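Local coordinates for protein rhamnosidase B (Bacillus sp., PDB 2OKX) that hydrolyses terminal alpha-L-rhamnose residues from rhamnose-containing glycosides, as a member of glycoside hydrolase family 78, at residues Y242-T248 and L337-F343; G265-S269 and V303-D309; W886-A892 and D934-T940. All coordinates share one frame; numbering follows the deposited sequence.

Interactions 1 and 2 belong to the same antiparallel sheet of domain D2, where strands 240-252 and 297-309 are neighbours; they meet where Tyr242 OH reaches Asp309 OD2, probably as a hydrogen bond. Interaction 1 is buried and mostly backbone ladder, with apolar chains and rings on its flanks. Interaction 2, its centre about 10 Å from that of interaction 1, is partly buried and polar: a loop is held to the sheet by a salt bridge, a carboxylate and weak bonds. Interaction 3, in the C-terminal domain across the chain's centre, is a parallel pair with an apolar inner face and a polar outer one; its nearest atoms lie about 42 Å from interaction 2.

Interaction 1: Y242-T248 and L337-F343; sequences YCGYVAT and LATIGTF
Strands 245-248 and 338-340 run antiparallel at 138°, and Tyr245-Ile340 and Ala247-Ala338 form hydrogen-bonded pairs around the non-hydrogen-bonded pair Val246-Thr339. This ladder joins two strands of the antiparallel sheet in domain D2 of the rhamnosidase. Its shortest rung is Ala247 N to Ala338 O, 2.6 Å. Beyond the paired residues, after a cis peptide bond before Thr342, Phe343 N still reaches Cys243 O at 3.1 Å. Tyr245, Ala247, Ala338 and Ile340 share one face, where Ala247 CB meets Ile340 CD1 at 3.9 Å. Helix 362-370 packs there, and the Tyr245 hydroxyl bonds to the backbone oxygen of Tyr364. Phe343 turns its ring edge to Gly244 CA, while Gly341 CA sits over the rim of one ring face. With SG anti to the backbone N (chi1 179°), Cys243 lays its sulfur obliquely beside that ring, 5.2 Å from SG to the Phe343 ring centroid. Replacing Phe343 by alanine would probably open a gap beside Gly244 and cost the Cys243 sulfur this aromatic contact. At the other end, Leu337 CD2 presses against Thr248 CB at 3.3 Å, tighter than usual for two carbons.

Interaction 2: G265-S269 and V303-D309; sequences GVRGS and VDITSSD
The Arg267 guanidinium lies with one face against the Asp309 carboxylate, the two planes 23° apart and stacked, while Ser307 OG and Ser308 O stand at its edge. Asp309 OD2 sits over the rim of that face, and the salt bridge from Arg267 NH2 to Asp309 OD1, 3.1 Å, is one of charge alone because no N-H points at the oxygen. The carboxylate is also held from outside, OD2 of Asp309 by a hydrogen bond with the Tyr242 hydroxyl and OD1 by one from Gly311 N. At the edge, NH1 of Arg267 makes weak bonds to Ser308 O at 3.0 Å and to Ser307 OG. The side chain spans this distance because it is extended from CG to NE, and its CB and CD pass close to Ser307 OG; NE is bound by Ser314. Ser307 OG itself donates to Ile305 O, which helps fix its position.

A second carboxylate holds the other end of the loop. Asp304 OD1 takes a short bond from Ser269 OG, 2.5 Å, on its anti lone pair, and a weak one from Ser269 N; Tyr364 OH is a further partner. Asp304 OD2 accepts from Thr306 N at 2.9 Å, closing an Asx turn, and from Thr306 OG1 on its syn lone pair. Between these sites Gly268 CA comes within 3.5 Å of Thr306 O, and a water bridges Arg267 O and Thr306 O.

The loop leads from strand 256-262 into strand 271-273 and rests on strand 297-309, which pairs along its other side with strand 240-252; helix 225-229 packs against Arg267, Ile305 and Asp309 through Leu225.

Interaction 3: W886-A892 and D934-T940; sequences WRTVDIA and DIEVNVT
Asp890 and Asn938 both set CG anti to the carbonyl carbon (chi1 -64° and -56°), which lays their side chains alongside each other, pointing the same way from adjacent strands. Asn938 ND2 then donates to Asp890 OD2 at 2.9 Å, nearly straight and in the plane of its own amide, although carboxylate and amide planes are turned 53° apart. The bond bridges a parallel beta pair, strands 888-891 and 936-939, whose axes run 19° apart. In the alternating pattern of parallel strands, Val889 N binds Glu936 O at 2.7 Å, Val889 O receives Asn938 N, Ile891 N binds Asn938 O, and Ile891 O receives Thr940 N. Arg887 O takes both Glu936 N and a water that also donates to Asp934 O.

The two faces differ in chemistry. Thr888 and Glu936 join Asp890 and Asn938 on the polar one; in one of its two conformers, Thr888 lays CG2 beside Glu936 CB. On the other, Ile891 CG1 meets Val937 CG1 at 3.7 Å. Val889 also has two conformers, and in one of them its CG1 touches Val937 CG2 and Ile935 CG2, extending this apolar row.

Strand 888-891 is the middle of a three-stranded sheet, between 879-881, antiparallel to it, and 936-939; Ile891 and Val939 pack on strand 924-932 of the neighbouring five-stranded sheet.

Interaction 1: Y242-T248 and L337-F343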
loop_
_atom_site.group_PDB
_atom_site.type_symbol
_atom_site.label_atom_id
_atom_site.label_comp_id
_atom_site.label_asym_id
_atom_site.label_seq_id
_atom_site.Cartn_x
_atom_site.Cartn_y
_atom_site.Cartn_z
ATOM N N TYR A 242 5.563 22.414 -8.160
ATOM C CA TYR A 242 6.462 23.070 -9.093
ATOM C C TYR A 242 5.665 23.805 -10.145
ATOM O O TYR A 242 4.516 23.467 -10.427
ATOM C CB TYR A 242 7.422 22.068 -9.758
ATOM C CG TYR A 242 6.789 20.782 -10.239
ATOM C CD1 TYR A 242 6.945 19.595 -9.518
ATOM C CD2 TYR A 242 6.029 20.748 -11.410
ATOM C CE1 TYR A 242 6.356 18.403 -9.951
ATOM C CE2 TYR A 242 5.437 19.564 -11.848
ATOM C CZ TYR A 242 5.605 18.396 -11.111
ATOM O OH TYR A 242 5.010 17.227 -11.537
ATOM N N CYS A 243 6.291 24.826 -10.717
ATOM C CA CYS A 243 5.671 25.644 -11.741
ATOM C C CYS A 243 6.530 25.553 -12.996
ATOM O O CYS A 243 7.732 25.796 -12.947
ATOM C CB CYS A 243 5.603 27.095 -11.261
ATOM S SG CYS A 243 4.888 28.240 -12.448
ATOM N N GLY A 244 5.917 25.196 -14.117
ATOM C CA GLY A 244 6.671 25.082 -15.349
ATOM C C GLY A 244 5.936 24.311 -16.424
ATOM O O GLY A 244 4.746 24.012 -16.288
ATOM N N TYR A 245 6.648 23.987 -17.499
ATOM C CA TYR A 245 6.055 23.256 -18.614
ATOM C C TYR A 245 6.947 22.130 -19.104
ATOM O O TYR A 245 8.117 22.030 -18.738
ATOM C CB TYR A 245 5.834 24.165 -19.828
ATOM C CG TYR A 245 5.082 25.446 -19.590
ATOM C CD1 TYR A 245 5.714 26.560 -19.040
ATOM C CD2 TYR A 245 3.740 25.556 -19.947
ATOM C CE1 TYR A 245 5.023 27.758 -18.855
ATOM C CE2 TYR A 245 3.042 26.743 -19.766
ATOM C CZ TYR A 245 3.687 27.837 -19.221
ATOM O OH TYR A 245 2.985 29.003 -19.036
ATOM N N VAL A 246 6.366 21.282 -19.940
ATOM C CA VAL A 246 7.105 20.216 -20.594
ATOM C C VAL A 246 7.054 20.713 -22.028
ATOM O O VAL A 246 5.998 21.145 -22.490
ATOM C CB VAL A 246 6.393 18.853 -20.518
ATOM C CG1 VAL A 246 6.968 17.915 -21.582
ATOM C CG2 VAL A 246 6.588 18.244 -19.141
ATOM N N ALA A 247 8.176 20.663 -22.734
ATOM C CA ALA A 247 8.184 21.145 -24.108
ATOM C C ALA A 247 8.923 20.225 -25.065
ATOM O O ALA A 247 9.935 19.618 -24.711
ATOM C CB ALA A 247 8.789 22.542 -24.161
ATOM N N THR A 248 8.401 20.136 -26.282
ATOM C CA THR A 248 9.004 19.315 -27.316
ATOM C C THR A 248 8.601 19.856 -28.681
ATOM O O THR A 248 7.545 20.481 -28.833
ATOM C CB THR A 248 8.541 17.843 -27.223
ATOM O OG1 THR A 248 9.350 17.031 -28.085
ATOM C CG2 THR A 248 7.081 17.714 -27.646
ATOM N N LEU A 337 12.367 15.563 -25.025
ATOM C CA LEU A 337 11.560 16.528 -24.293
ATOM C C LEU A 337 12.465 17.394 -23.437
ATOM O O LEU A 337 13.588 17.010 -23.113
ATOM C CB LEU A 337 10.556 15.819 -23.369
ATOM C CG LEU A 337 9.567 14.812 -23.955
ATOM C CD1 LEU A 337 8.738 14.201 -22.838
ATOM C CD2 LEU A 337 8.673 15.496 -24.957
ATOM N N ALA A 338 11.961 18.564 -23.075
ATOM C CA ALA A 338 12.685 19.490 -22.220
ATOM C C ALA A 338 11.655 20.083 -21.273
ATOM O O ALA A 338 10.459 20.043 -21.552
ATOM C CB ALA A 338 13.322 20.593 -23.055
ATOM N N THR A 339 12.106 20.613 -20.146
ATOM C CA THR A 339 11.175 21.232 -19.220
ATOM C C THR A 339 11.556 22.697 -19.092
ATOM O O THR A 339 12.727 23.054 -19.219
ATOM C CB THR A 339 11.193 20.552 -17.835
ATOM O OG1 THR A 339 12.519 20.572 -17.298
ATOM C CG2 THR A 339 10.716 19.113 -17.954
ATOM N N ILE A 340 10.558 23.543 -18.870
ATOM C CA ILE A 340 10.779 24.974 -18.728
ATOM C C ILE A 340 10.431 25.375 -17.299
ATOM O O ILE A 340 9.278 25.274 -16.880
ATOM C CB ILE A 340 9.897 25.760 -19.711
ATOM C CG1 ILE A 340 10.061 25.185 -21.119
ATOM C CG2 ILE A 340 10.292 27.233 -19.697
ATOM C CD1 ILE A 340 9.181 25.842 -22.164
ATOM N N GLY A 341 11.440 25.830 -16.562
ATOM C CA GLY A 341 11.256 26.221 -15.176
ATOM C C GLY A 341 12.564 25.958 -14.454
ATOM O O GLY A 341 13.614 25.927 -15.096
ATOM N N THR A 342 12.532 25.750 -13.141
ATOM C CA THR A 342 11.312 25.753 -12.342
ATOM C C THR A 342 11.067 27.174 -11.828
ATOM O O THR A 342 11.822 27.672 -10.999
ATOM C CB THR A 342 11.474 24.789 -11.154
ATOM O OG1 THR A 342 11.925 23.518 -11.645
ATOM C CG2 THR A 342 10.158 24.613 -10.414
ATOM N N PHE A 343 10.009 27.814 -12.317
ATOM C CA PHE A 343 9.700 29.187 -11.935
ATOM C C PHE A 343 9.522 29.394 -10.438
ATOM O O PHE A 343 9.935 30.417 -9.898
ATOM C CB PHE A 343 8.465 29.682 -12.694
ATOM C CG PHE A 343 8.631 29.655 -14.191
ATOM C CD1 PHE A 343 8.124 28.598 -14.944
ATOM C CD2 PHE A 343 9.331 30.666 -14.842
ATOM C CE1 PHE A 343 8.314 28.547 -16.325
ATOM C CE2 PHE A 343 9.528 30.626 -16.222
ATOM C CZ PHE A 343 9.018 29.564 -16.966
#

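Interaction 2: G265-S269 and V303-D309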
loop_
_atom_site.group_PDB
_atom_site.type_symbol
_atom_site.label_atom_id
_atom_site.label_comp_id
_atom_site.label_asym_id
_atom_site.label_seq_id
_atom_site.Cartn_x
_atom_site.Cartn_y
_atom_site.Cartn_z
ATOM N N GLY A 265 -4.014 12.450 -17.440
ATOM C CA GLY A 265 -4.459 13.833 -17.530
ATOM C C GLY A 265 -3.368 14.885 -17.590
ATOM O O GLY A 265 -2.178 14.574 -17.504
ATOM N N VAL A 266 -3.781 16.140 -17.738
ATOM C CA VAL A 266 -2.857 17.270 -17.797
ATOM C C VAL A 266 -2.728 17.890 -16.406
ATOM O O VAL A 266 -3.702 18.407 -15.860
ATOM C CB VAL A 266 -3.365 18.351 -18.773
ATOM C CG1 VAL A 266 -2.395 19.517 -18.806
ATOM C CG2 VAL A 266 -3.532 17.757 -20.165
ATOM N N ARG A 267 -1.523 17.839 -15.849
ATOM C CA ARG A 267 -1.248 18.376 -14.517
ATOM C C ARG A 267 -1.560 19.850 -14.352
ATOM O O ARG A 267 -2.129 20.259 -13.338
ATOM C CB ARG A 267 0.220 18.157 -14.147
ATOM C CG ARG A 267 0.510 16.797 -13.590
ATOM C CD ARG A 267 1.967 16.636 -13.217
ATOM N NE ARG A 267 2.161 15.359 -12.541
ATOM C CZ ARG A 267 1.785 15.113 -11.292
ATOM N NH1 ARG A 267 1.201 16.060 -10.568
ATOM N NH2 ARG A 267 1.969 13.910 -10.774
ATOM N N GLY A 268 -1.177 20.644 -15.346
ATOM C CA GLY A 268 -1.390 22.076 -15.273
ATOM C C GLY A 268 -2.647 22.625 -15.912
ATOM O O GLY A 268 -3.608 21.899 -16.155
ATOM N N SER A 269 -2.618 23.923 -16.197
ATOM C CA SER A 269 -3.748 24.637 -16.779
ATOM C C SER A 269 -4.121 24.262 -18.209
ATOM O O SER A 269 -5.230 24.563 -18.652
ATOM C CB SER A 269 -3.492 26.143 -16.715
ATOM O OG SER A 269 -2.377 26.500 -17.513
ATOM N N VAL A 303 3.151 21.853 -22.625
ATOM C CA VAL A 303 2.185 21.307 -21.679
ATOM C C VAL A 303 2.444 21.904 -20.305
ATOM O O VAL A 303 3.527 21.739 -19.748
ATOM C CB VAL A 303 2.304 19.766 -21.578
ATOM C CG1 VAL A 303 1.270 19.226 -20.588
ATOM C CG2 VAL A 303 2.110 19.131 -22.954
ATOM N N ASP A 304 1.463 22.611 -19.765
ATOM C CA ASP A 304 1.622 23.207 -18.442
ATOM C C ASP A 304 1.519 22.085 -17.417
ATOM O O ASP A 304 0.528 21.360 -17.393
ATOM C CB ASP A 304 0.527 24.246 -18.186
ATOM C CG ASP A 304 0.714 24.985 -16.869
ATOM O OD1 ASP A 304 -0.095 25.884 -16.579
ATOM O OD2 ASP A 304 1.668 24.671 -16.128
ATOM N N ILE A 305 2.547 21.936 -16.586
ATOM C CA ILE A 305 2.560 20.889 -15.565
ATOM C C ILE A 305 2.566 21.460 -14.148
ATOM O O ILE A 305 2.791 20.730 -13.181
ATOM C CB ILE A 305 3.789 19.964 -15.723
ATOM C CG1 ILE A 305 5.077 20.791 -15.666
ATOM C CG2 ILE A 305 3.689 19.185 -17.030
ATOM C CD1 ILE A 305 6.350 19.964 -15.731
ATOM N N THR A 306 2.313 22.762 -14.036
ATOM C CA THR A 306 2.285 23.443 -12.742
ATOM C C THR A 306 1.286 22.740 -11.831
ATOM O O THR A 306 0.093 22.692 -12.132
ATOM C CB THR A 306 1.868 24.911 -12.908
ATOM O OG1 THR A 306 2.809 25.573 -13.762
ATOM C CG2 THR A 306 1.828 25.616 -11.558
ATOM N N SER A 307 1.775 22.204 -10.717
ATOM C CA SER A 307 0.906 21.473 -9.803
ATOM C C SER A 307 1.649 20.916 -8.599
ATOM O O SER A 307 2.836 21.159 -8.402
ATOM C CB SER A 307 0.293 20.289 -10.544
ATOM O OG SER A 307 1.329 19.420 -10.988
ATOM N N SER A 308 0.916 20.149 -7.802
ATOM C CA SER A 308 1.468 19.474 -6.642
ATOM C C SER A 308 1.753 18.066 -7.152
ATOM O O SER A 308 0.957 17.511 -7.904
ATOM C CB SER A 308 0.437 19.413 -5.511
ATOM O OG SER A 308 0.971 18.727 -4.392
ATOM N N ASP A 309 2.881 17.493 -6.756
ATOM C CA ASP A 309 3.245 16.153 -7.203
ATOM C C ASP A 309 3.835 15.386 -6.026
ATOM O O ASP A 309 4.926 15.707 -5.554
ATOM C CB ASP A 309 4.279 16.245 -8.336
ATOM C CG ASP A 309 4.432 14.940 -9.109
ATOM O OD1 ASP A 309 4.093 13.871 -8.564
ATOM O OD2 ASP A 309 4.908 14.983 -10.262
HETATM O O HOH W 1 -2.184 22.218 -11.003
#

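Interaction 3: W886-A892 and D934-T940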
loop_
_atom_site.group_PDB
_atom_site.type_symbol
_atom_site.label_atom_id
_atom_site.label_comp_id
_atom_site.label_asym_id
_atom_site.label_seq_id
_atom_site.Cartn_x
_atom_site.Cartn_y
_atom_site.Cartn_z
ATOM N N TRP A 886 -7.208 -13.243 27.548
ATOM C CA TRP A 886 -8.283 -14.217 27.394
ATOM C C TRP A 886 -8.318 -15.254 28.516
ATOM O O TRP A 886 -8.675 -16.410 28.287
ATOM C CB TRP A 886 -8.182 -14.926 26.037
ATOM C CG TRP A 886 -8.388 -14.007 24.870
ATOM C CD1 TRP A 886 -7.524 -13.052 24.418
ATOM C CD2 TRP A 886 -9.554 -13.920 24.034
ATOM N NE1 TRP A 886 -8.078 -12.372 23.359
ATOM C CE2 TRP A 886 -9.323 -12.886 23.100
ATOM C CE3 TRP A 886 -10.771 -14.616 23.985
ATOM C CZ2 TRP A 886 -10.265 -12.527 22.123
ATOM C CZ3 TRP A 886 -11.710 -14.260 23.012
ATOM C CH2 TRP A 886 -11.447 -13.223 22.095
ATOM N N ARG A 887 -7.951 -14.842 29.729
ATOM C CA ARG A 887 -7.973 -15.754 30.870
ATOM C C ARG A 887 -9.420 -16.157 31.154
ATOM O O ARG A 887 -9.682 -17.201 31.746
ATOM C CB ARG A 887 -7.324 -15.100 32.094
ATOM C CG ARG A 887 -5.805 -14.941 31.962
ATOM C CD ARG A 887 -5.186 -14.375 33.240
ATOM N NE ARG A 887 -3.733 -14.209 33.152
ATOM C CZ ARG A 887 -3.116 -13.243 32.472
ATOM N NH1 ARG A 887 -1.790 -13.189 32.460
ATOM N NH2 ARG A 887 -3.814 -12.328 31.814
ATOM N N THR A 888 -10.358 -15.312 30.744
ATOM C CA THR A 888 -11.775 -15.634 30.873
ATOM C C THR A 888 -12.410 -15.190 29.554
ATOM O O THR A 888 -11.900 -14.297 28.879
ATOM C CB THR A 888 -12.467 -14.879 32.042
ATOM O OG1 THR A 888 -12.769 -13.539 31.645
ATOM C CG2 THR A 888 -11.573 -14.848 33.271
ATOM N N VAL A 889 -13.508 -15.828 29.177
ATOM C CA VAL A 889 -14.181 -15.475 27.942
ATOM C C VAL A 889 -15.671 -15.364 28.193
ATOM O O VAL A 889 -16.250 -16.157 28.933
ATOM C CB VAL A 889 -13.911 -16.536 26.844
ATOM C CG1 VAL A 889 -14.318 -17.915 27.336
ATOM C CG2 VAL A 889 -14.668 -16.184 25.573
ATOM N N ASP A 890 -16.280 -14.348 27.597
ATOM C CA ASP A 890 -17.707 -14.130 27.732
ATOM C C ASP A 890 -18.388 -14.626 26.464
ATOM O O ASP A 890 -18.054 -14.184 25.363
ATOM C CB ASP A 890 -17.998 -12.640 27.914
ATOM C CG ASP A 890 -17.416 -12.084 29.198
ATOM O OD1 ASP A 890 -17.367 -10.845 29.333
ATOM O OD2 ASP A 890 -17.013 -12.884 30.070
ATOM N N ILE A 891 -19.323 -15.559 26.619
ATOM C CA ILE A 891 -20.068 -16.090 25.485
ATOM C C ILE A 891 -21.495 -15.563 25.604
ATOM O O ILE A 891 -22.244 -15.955 26.507
ATOM C CB ILE A 891 -20.091 -17.635 25.493
ATOM C CG1 ILE A 891 -18.660 -18.185 25.515
ATOM C CG2 ILE A 891 -20.838 -18.152 24.260
ATOM C CD1 ILE A 891 -17.794 -17.761 24.338
ATOM N N ALA A 892 -21.866 -14.660 24.703
ATOM C CA ALA A 892 -23.199 -14.066 24.717
ATOM C C ALA A 892 -23.701 -13.876 23.288
ATOM O O ALA A 892 -23.593 -12.792 22.723
ATOM C CB ALA A 892 -23.158 -12.721 25.441
ATOM N N ASP A 934 -8.232 -24.269 31.387
ATOM C CA ASP A 934 -7.864 -23.197 32.308
ATOM C C ASP A 934 -8.512 -21.847 32.011
ATOM O O ASP A 934 -8.200 -20.850 32.650
ATOM C CB ASP A 934 -6.344 -23.044 32.340
ATOM C CG ASP A 934 -5.760 -22.799 30.971
ATOM O OD1 ASP A 934 -6.083 -23.568 30.036
ATOM O OD2 ASP A 934 -4.970 -21.843 30.830
ATOM N N ILE A 935 -9.418 -21.813 31.044
ATOM C CA ILE A 935 -10.088 -20.565 30.718
ATOM C C ILE A 935 -11.499 -20.560 31.295
ATOM O O ILE A 935 -12.270 -21.486 31.067
ATOM C CB ILE A 935 -10.135 -20.353 29.187
ATOM C CG1 ILE A 935 -8.706 -20.162 28.665
ATOM C CG2 ILE A 935 -11.009 -19.150 28.842
ATOM C CD1 ILE A 935 -8.603 -20.022 27.165
ATOM N N GLU A 936 -11.820 -19.527 32.067
ATOM C CA GLU A 936 -13.143 -19.403 32.660
ATOM C C GLU A 936 -14.118 -18.902 31.594
ATOM O O GLU A 936 -13.836 -17.934 30.886
ATOM C CB GLU A 936 -13.097 -18.436 33.852
ATOM C CG GLU A 936 -14.460 -17.974 34.356
ATOM C CD GLU A 936 -14.363 -17.152 35.635
ATOM O OE1 GLU A 936 -15.270 -16.337 35.893
ATOM O OE2 GLU A 936 -13.386 -17.328 36.391
ATOM N N VAL A 937 -15.258 -19.574 31.478
ATOM C CA VAL A 937 -16.273 -19.208 30.493
ATOM C C VAL A 937 -17.561 -18.728 31.147
ATOM O O VAL A 937 -18.152 -19.441 31.954
ATOM C CB VAL A 937 -16.623 -20.410 29.592
ATOM C CG1 VAL A 937 -17.660 -20.001 28.545
ATOM C CG2 VAL A 937 -15.358 -20.949 28.928
ATOM N N ASN A 938 -17.992 -17.519 30.796
ATOM C CA ASN A 938 -19.236 -16.965 31.322
ATOM C C ASN A 938 -20.256 -17.037 30.186
ATOM O O ASN A 938 -20.043 -16.449 29.128
ATOM C CB ASN A 938 -19.023 -15.513 31.750
ATOM C CG ASN A 938 -17.900 -15.368 32.753
ATOM O OD1 ASN A 938 -17.924 -15.981 33.825
ATOM N ND2 ASN A 938 -16.904 -14.555 32.414
ATOM N N VAL A 939 -21.354 -17.752 30.398
ATOM C CA VAL A 939 -22.372 -17.912 29.357
ATOM C C VAL A 939 -23.670 -17.164 29.626
ATOM O O VAL A 939 -24.251 -17.281 30.704
ATOM C CB VAL A 939 -22.737 -19.402 29.161
ATOM C CG1 VAL A 939 -23.703 -19.553 27.981
ATOM C CG2 VAL A 939 -21.483 -20.222 28.939
ATOM N N THR A 940 -24.134 -16.414 28.630
ATOM C CA THR A 940 -25.380 -15.665 28.749
ATOM C C THR A 940 -26.223 -15.853 27.490
ATOM O O THR A 940 -25.861 -15.366 26.419
ATOM C CB THR A 940 -25.138 -14.141 28.905
ATOM O OG1 THR A 940 -24.266 -13.892 30.012
ATOM C CG2 THR A 940 -26.457 -13.419 29.147
HETATM O O HOH W 2 -9.132 -18.261 34.165
#